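Local coordinates for hypothetical protein (Nostoc punctiforme, PDB 2O62) that is of unknown function but pairs two calycin-type beta domains, the second related to an ATP synthase biogenesis factor, at residues Gln109-Asn114 / Leu225-Arg230; Gly115-Leu120 / Gln209-Leu214; Ser191-Thr194 / Ile199-Phe202. All blocks are in the same frame, centred on the assembly; numbering follows the deposited sequence.

Interaction 1: Gln109-Asn114 / Leu225-Arg230; sequences QLFDRN and LKVQLR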
# COMPACT_ATOMS: atom_id res chain seq x y z
N GLN A 109 -0.36 -0.76 -7.69
CA GLN A 109 0.36 0.08 -8.63
C GLN A 109 0.89 -0.74 -9.77
O GLN A 109 1.39 -1.86 -9.58
CB GLN A 109 1.55 0.79 -7.95
CG GLN A 109 1.17 1.69 -6.76
CD GLN A 109 2.28 2.63 -6.33
OE1 GLN A 109 3.02 3.18 -7.17
NE2 GLN A 109 2.36 2.87 -5.03
N LEU A 110 0.82 -0.15 -10.96
CA LEU A 110 1.17 -0.81 -12.22
C LEU A 110 2.05 0.13 -13.02
O LEU A 110 1.67 1.28 -13.27
CB LEU A 110 -0.08 -1.16 -13.01
CG LEU A 110 -1.08 -2.07 -12.31
CD1 LEU A 110 -2.32 -2.15 -13.14
CD2 LEU A 110 -0.52 -3.49 -12.08
N PHE A 111 3.25 -0.34 -13.37
CA PHE A 111 4.22 0.42 -14.15
C PHE A 111 4.36 -0.19 -15.53
O PHE A 111 4.25 -1.41 -15.71
CB PHE A 111 5.59 0.47 -13.43
CG PHE A 111 5.56 1.27 -12.13
CD1 PHE A 111 4.92 0.78 -11.01
CD2 PHE A 111 6.14 2.55 -12.07
CE1 PHE A 111 4.87 1.50 -9.82
CE2 PHE A 111 6.07 3.27 -10.87
CZ PHE A 111 5.43 2.74 -9.76
N ASP A 112 4.67 0.67 -16.48
CA ASP A 112 4.85 0.28 -17.86
C ASP A 112 6.26 -0.19 -18.17
O ASP A 112 7.10 -0.34 -17.28
CB ASP A 112 4.36 1.40 -18.80
CG ASP A 112 5.24 2.62 -18.80
OD1 ASP A 112 6.42 2.50 -18.50
OD2 ASP A 112 4.71 3.70 -19.15
N ARG A 113 6.53 -0.46 -19.43
CA ARG A 113 7.83 -0.99 -19.82
C ARG A 113 8.96 0.01 -19.73
O ARG A 113 10.11 -0.40 -19.73
CB ARG A 113 7.76 -1.59 -21.22
CG ARG A 113 6.85 -2.78 -21.26
CD ARG A 113 6.81 -3.38 -22.61
NE ARG A 113 5.65 -4.25 -22.70
CZ ARG A 113 5.61 -5.48 -22.21
NH1 ARG A 113 6.66 -6.01 -21.59
NH2 ARG A 113 4.51 -6.17 -22.31
N ASN A 114 8.63 1.30 -19.72
CA ASN A 114 9.62 2.36 -19.59
C ASN A 114 9.81 2.76 -18.14
O ASN A 114 10.50 3.75 -17.83
CB ASN A 114 9.21 3.57 -20.41
CG ASN A 114 9.04 3.26 -21.89
OD1 ASN A 114 8.01 3.57 -22.49
ND2 ASN A 114 10.03 2.62 -22.48
N LEU A 225 9.48 8.18 -9.85
CA LEU A 225 9.27 8.90 -11.10
C LEU A 225 9.66 8.04 -12.31
O LEU A 225 9.09 8.17 -13.38
CB LEU A 225 10.05 10.22 -11.11
CG LEU A 225 9.52 11.23 -10.08
CD1 LEU A 225 10.43 12.47 -9.99
CD2 LEU A 225 8.05 11.62 -10.38
N LYS A 226 10.68 7.20 -12.14
CA LYS A 226 11.08 6.27 -13.19
C LYS A 226 11.81 5.15 -12.55
O LYS A 226 12.74 5.39 -11.79
CB LYS A 226 12.00 6.89 -14.24
CG LYS A 226 12.28 5.92 -15.47
CD LYS A 226 12.98 6.59 -16.63
CE LYS A 226 12.83 5.82 -17.98
NZ LYS A 226 13.31 4.43 -17.87
N VAL A 227 11.40 3.94 -12.85
CA VAL A 227 12.14 2.78 -12.44
C VAL A 227 13.43 2.71 -13.25
O VAL A 227 13.39 2.62 -14.46
CB VAL A 227 11.29 1.52 -12.63
CG1 VAL A 227 12.09 0.29 -12.29
CG2 VAL A 227 10.08 1.61 -11.80
N GLN A 228 14.58 2.79 -12.56
CA GLN A 228 15.91 2.80 -13.19
C GLN A 228 16.62 1.47 -12.95
O GLN A 228 16.47 0.87 -11.92
CB GLN A 228 16.80 3.94 -12.63
CG GLN A 228 16.18 5.36 -12.52
CD GLN A 228 16.43 6.26 -13.75
OE1 GLN A 228 16.89 5.80 -14.81
NE2 GLN A 228 16.13 7.55 -13.60
N LEU A 229 17.43 1.04 -13.90
CA LEU A 229 18.32 -0.09 -13.66
C LEU A 229 19.32 0.24 -12.54
O LEU A 229 19.80 1.38 -12.42
CB LEU A 229 19.11 -0.48 -14.92
CG LEU A 229 18.35 -1.29 -15.98
CD1 LEU A 229 17.38 -0.36 -16.72
CD2 LEU A 229 19.28 -1.96 -16.95
N ARG A 230 19.61 -0.79 -11.75
CA ARG A 230 20.60 -0.74 -10.67
C ARG A 230 20.33 0.32 -9.65
O ARG A 230 21.26 0.91 -9.12
CB ARG A 230 22.02 -0.59 -11.21
CG ARG A 230 22.56 -1.87 -11.80
CD ARG A 230 24.07 -1.93 -11.80
NE ARG A 230 24.71 -2.08 -10.47
CZ ARG A 230 26.03 -1.97 -10.32
NH1 ARG A 230 26.77 -1.73 -11.39
NH2 ARG A 230 26.62 -2.09 -9.14
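K226 reaches N114 on an arm that leaves with CG anti to the backbone N, runs out extended and bends only at chi4 (-57°). That last bend turns NZ onto the carbonyl oxygen of N114. NZ donates a hydrogen bond to N114 O at 2.9 Å. The ammonium comes from above the carbonyl plane, 41° out of it, so the oxygen is not met on a lone pair. CE lies close by, 3.1 Å from the same N114 O. This end of the contact is open to solvent.

The second touch is apolar. F111 swings its ring beside the backbone N, with CG anti to the carbonyl carbon (chi1 -67°). CD2 of F111 then meets CG2 of V227 at 4.1 Å, obliquely to the ring.

The turn carrying N114 is held by D112. Its OD1 accepts from N114 N at 2.8 Å, which makes an Asx turn. The carboxylate is met from above its plane. OD1 also accepts from H116 N, so one oxygen binds two amides of the turn.

The contact joins the end of strand 103-111, in the N-terminal domain, to the loop between strands 219-224 and 233-242. F111 also packs on F92, on L117 of strand 117-127 and on L235 of strand 233-242.

Interaction 2: Gly115-Leu120 / Gln209-Leu214; sequences GHLNGL and QVQVLL. With GOL (glycerol), chain J.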
# COMPACT_ATOMS: atom_id res chain seq x y z
N GLY A 115 9.23 1.99 -17.24
CA GLY A 115 9.37 2.23 -15.83
C GLY A 115 8.57 3.40 -15.29
O GLY A 115 8.93 3.89 -14.23
N HIS A 116 7.46 3.79 -15.94
CA HIS A 116 6.61 4.87 -15.47
C HIS A 116 5.28 4.33 -14.96
O HIS A 116 4.75 3.37 -15.50
CB HIS A 116 6.33 5.85 -16.60
CG HIS A 116 7.54 6.56 -17.09
ND1 HIS A 116 7.90 6.58 -18.42
CD2 HIS A 116 8.50 7.25 -16.44
CE1 HIS A 116 9.01 7.28 -18.57
NE2 HIS A 116 9.40 7.69 -17.38
N LEU A 117 4.71 4.97 -13.93
CA LEU A 117 3.41 4.58 -13.42
C LEU A 117 2.36 4.68 -14.54
O LEU A 117 2.26 5.69 -15.23
CB LEU A 117 3.00 5.41 -12.21
CG LEU A 117 1.68 5.06 -11.52
CD1 LEU A 117 1.76 3.76 -10.81
CD2 LEU A 117 1.37 6.14 -10.53
N ASN A 118 1.66 3.56 -14.76
CA ASN A 118 0.65 3.41 -15.82
C ASN A 118 -0.79 3.46 -15.27
O ASN A 118 -1.70 3.87 -15.95
CB ASN A 118 0.85 2.08 -16.55
CG ASN A 118 -0.11 1.89 -17.72
OD1 ASN A 118 -0.99 1.04 -17.65
ND2 ASN A 118 0.04 2.70 -18.77
N GLY A 119 -1.00 2.96 -14.06
CA GLY A 119 -2.31 2.93 -13.50
C GLY A 119 -2.27 2.41 -12.08
O GLY A 119 -1.26 1.85 -11.60
N LEU A 120 -3.37 2.64 -11.39
CA LEU A 120 -3.61 2.07 -10.08
C LEU A 120 -4.97 1.42 -9.95
O LEU A 120 -5.94 1.82 -10.62
CB LEU A 120 -3.53 3.12 -9.01
CG LEU A 120 -2.43 4.20 -9.01
CD1 LEU A 120 -2.97 5.42 -8.36
CD2 LEU A 120 -1.25 3.78 -8.24
N GLN A 209 12.83 10.69 -5.29
CA GLN A 209 12.43 10.94 -6.69
C GLN A 209 11.08 10.28 -6.92
O GLN A 209 11.03 9.15 -7.38
CB GLN A 209 13.47 10.34 -7.63
CG GLN A 209 14.78 11.12 -7.63
CD GLN A 209 14.66 12.43 -8.30
OE1 GLN A 209 14.28 12.50 -9.47
NE2 GLN A 209 15.00 13.51 -7.58
N VAL A 210 10.00 10.96 -6.52
CA VAL A 210 8.69 10.28 -6.41
C VAL A 210 7.57 11.22 -6.69
O VAL A 210 7.74 12.44 -6.62
CB VAL A 210 8.43 9.60 -5.04
CG1 VAL A 210 9.45 8.56 -4.72
CG2 VAL A 210 8.33 10.61 -3.92
N GLN A 211 6.44 10.66 -7.09
CA GLN A 211 5.20 11.42 -7.13
C GLN A 211 4.31 10.85 -6.07
O GLN A 211 4.27 9.64 -5.91
CB GLN A 211 4.49 11.38 -8.50
CG GLN A 211 3.92 10.02 -8.96
CD GLN A 211 2.75 10.21 -9.98
OE1 GLN A 211 2.94 10.87 -10.99
NE2 GLN A 211 1.53 9.68 -9.66
N VAL A 212 3.57 11.69 -5.37
CA VAL A 212 2.57 11.15 -4.41
C VAL A 212 1.21 11.52 -4.94
O VAL A 212 1.00 12.66 -5.29
CB VAL A 212 2.74 11.75 -3.01
CG1 VAL A 212 1.76 11.10 -2.06
CG2 VAL A 212 4.15 11.57 -2.53
N LEU A 213 0.32 10.55 -5.05
CA LEU A 213 -1.00 10.81 -5.56
C LEU A 213 -2.01 10.63 -4.44
O LEU A 213 -2.00 9.61 -3.72
CB LEU A 213 -1.30 9.87 -6.72
CG LEU A 213 -2.71 9.88 -7.28
CD1 LEU A 213 -3.00 11.19 -7.99
CD2 LEU A 213 -2.93 8.73 -8.23
N LEU A 214 -2.86 11.63 -4.28
CA LEU A 214 -3.86 11.62 -3.21
C LEU A 214 -5.15 11.04 -3.79
O LEU A 214 -5.57 11.46 -4.88
CB LEU A 214 -4.10 13.03 -2.73
CG LEU A 214 -2.82 13.81 -2.37
CD1 LEU A 214 -3.20 15.22 -1.98
CD2 LEU A 214 -2.04 13.10 -1.32
C1 GOL J . 5.49 7.90 -13.32
O1 GOL J . 6.16 7.10 -12.39
C2 GOL J . 5.30 9.35 -12.90
O2 GOL J . 3.95 9.70 -13.08
C3 GOL J . 6.10 10.25 -13.83
O3 GOL J . 7.42 9.75 -14.00
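This is a side-chain contact between two strands of different sheets, with a glycerol bridging L117 and Q211. L117 and L120, on strand 117-127 of the N-terminal domain, meet Q211 and L213, on strand 210-214 of the C-terminal barrel. No direct hydrogen bond joins the two segments.

L120 and L213 slide past each other in opposite directions. Their methyls CD1 of L120 and CD2 of L213 are 3.3 Å apart, tighter than usual for carbons. Both leucines are buried.

L117 and Q211 cross at about a right angle. CD2 of L117 lies 3.6 Å from NE2 of Q211. The glutamine starts with CG between the backbone N and the carbonyl carbon (chi1 66°) and then extends, which carries its amide out to L117 and the glycerol. The glycerol, probably from the crystallisation liquor, donates from O2 to OE1 of Q211 at 2.6 Å. Its O1 accepts from the backbone N of L117 at 3.0 Å, in a nearly straight bond (171°). NE2 of Q211 is bound to P25 O, so both ends of the amide are engaged. With an alanine here, P25 O and glycerol O2 would probably lose their amide partner and a gap would be likely to open beside L117.

Around the contact, L117 and L120 also touch Q109 of strand 103-111. They rest on S223 and A221 of strand 219-224, while L213 packs on I199 of strand 199-202.

Interaction 3: Ser191-Thr194 / Ile199-Phe202; sequences STAT and IVLF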
# COMPACT_ATOMS: atom_id res chain seq x y z
N SER A 191 12.89 16.88 2.30
CA SER A 191 12.86 17.35 0.89
C SER A 191 11.68 18.25 0.67
O SER A 191 10.65 18.11 1.30
CB SER A 191 12.77 16.18 -0.09
OG SER A 191 12.85 16.65 -1.44
N THR A 192 11.84 19.19 -0.24
CA THR A 192 10.76 20.06 -0.69
C THR A 192 10.08 19.46 -1.91
O THR A 192 10.73 18.77 -2.69
CB THR A 192 11.36 21.42 -0.96
OG1 THR A 192 11.87 21.90 0.30
CG2 THR A 192 10.40 22.39 -1.53
N ALA A 193 8.78 19.66 -2.03
CA ALA A 193 7.99 19.20 -3.15
C ALA A 193 7.08 20.29 -3.70
O ALA A 193 6.74 21.26 -3.00
CB ALA A 193 7.15 18.07 -2.74
N THR A 194 6.67 20.14 -4.94
CA THR A 194 5.66 21.03 -5.52
C THR A 194 4.32 20.31 -5.53
O THR A 194 4.25 19.09 -5.70
CB THR A 194 5.99 21.48 -6.93
OG1 THR A 194 6.35 20.35 -7.71
CG2 THR A 194 7.13 22.44 -6.92
N ILE A 199 -1.46 15.64 -7.14
CA ILE A 199 -0.09 15.12 -7.21
C ILE A 199 0.90 16.04 -6.52
O ILE A 199 0.95 17.23 -6.80
CB ILE A 199 0.39 14.90 -8.65
CG1 ILE A 199 -0.29 13.67 -9.24
CG2 ILE A 199 1.90 14.66 -8.68
CD1 ILE A 199 -0.29 13.66 -10.76
N VAL A 200 1.73 15.44 -5.69
CA VAL A 200 2.83 16.09 -5.03
C VAL A 200 4.09 15.51 -5.65
O VAL A 200 4.29 14.29 -5.62
CB VAL A 200 2.81 15.85 -3.51
CG1 VAL A 200 4.00 16.49 -2.83
CG2 VAL A 200 1.45 16.37 -2.93
N LEU A 201 4.94 16.39 -6.14
CA LEU A 201 6.11 15.99 -6.92
C LEU A 201 7.40 16.29 -6.16
O LEU A 201 7.69 17.44 -5.89
CB LEU A 201 6.11 16.73 -8.24
CG LEU A 201 7.32 16.46 -9.11
CD1 LEU A 201 7.38 15.00 -9.49
CD2 LEU A 201 7.33 17.36 -10.35
N PHE A 202 8.15 15.24 -5.85
CA PHE A 202 9.53 15.34 -5.33
C PHE A 202 10.53 14.96 -6.42
O PHE A 202 10.64 13.80 -6.77
CB PHE A 202 9.74 14.41 -4.14
CG PHE A 202 8.89 14.73 -2.90
CD1 PHE A 202 7.60 14.20 -2.75
CD2 PHE A 202 9.43 15.42 -1.84
CE1 PHE A 202 6.84 14.44 -1.57
CE2 PHE A 202 8.70 15.64 -0.66
CZ PHE A 202 7.39 15.16 -0.54
O HOH W 1 8.99 19.57 -7.31
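Backbone hydrogen bonds tie T194 to L201. They form an antiparallel hydrogen-bonded pair in the hairpin of strands 187-196 and 199-202. L201 N donates to T194 O at 2.8 Å. T194 N donates back to L201 O at 3.0 Å. T194 O also takes a CA-H...O contact from V200 CA. The two short strand segments run at 137° to each other, well away from exact antiparallel.

Water adds a polar link on the side of T194 and L201. A water probably donates to L201 O and hydrogen-bonds with T194 OG1 at 2.8 Å. T194 puts OG1 between its backbone N and carbonyl carbon (chi1 48°), which turns the hydroxyl to this water and alongside CB of L201. The two side chains lie side by side and point the same way.

The aromatic contact is made by F202. CB of A193 sits over the centre of its ring, 3.4 Å from the centroid and 8° off the normal. This is a CH-pi contact. S191 lies at the rim of the same ring, with OG 3.7 Å from CD2 of F202 and near the ring plane. S191 O also lies in plane at the edge. K208 makes a cation-pi contact with the ring.

Apolar packing completes the set. The methyl of A193 also touches CG1 of V200 at 3.5 Å. V200 and F202 pack on V212 of strand 210-214, the next strand of the barrel.

The chemistry implies two separate holds on the hairpin. Two backbone bonds hold the T194-L201 pair, with a water alongside. On the buried side, the A193 methyl lies between the F202 ring face and V200, so that side is held by apolar contact.

Interactions 1 and 2 lie about 9 Å apart between centres. Both join the N-terminal sheet, or the turn after its strand 103-111, to the C-terminal barrel or its loop 225-230. Strands 103-111 and 117-127, neighbours in that sheet, are linked by L110 O to N118 N. The loop meets the turn between them through V227 N and G115 O. Interaction 3 lies wholly in the barrel, about 12 Å from interaction 2 and 19 Å from interaction 1. Strand 199-202 pairs with 210-214 through V212 N to V200 O. Along the chain, 3 falls within 2, and 2 within 1. Interactions 1 and 2 thus lie where the domains meet; strand 210-214 belongs to both that interface and the barrel wall.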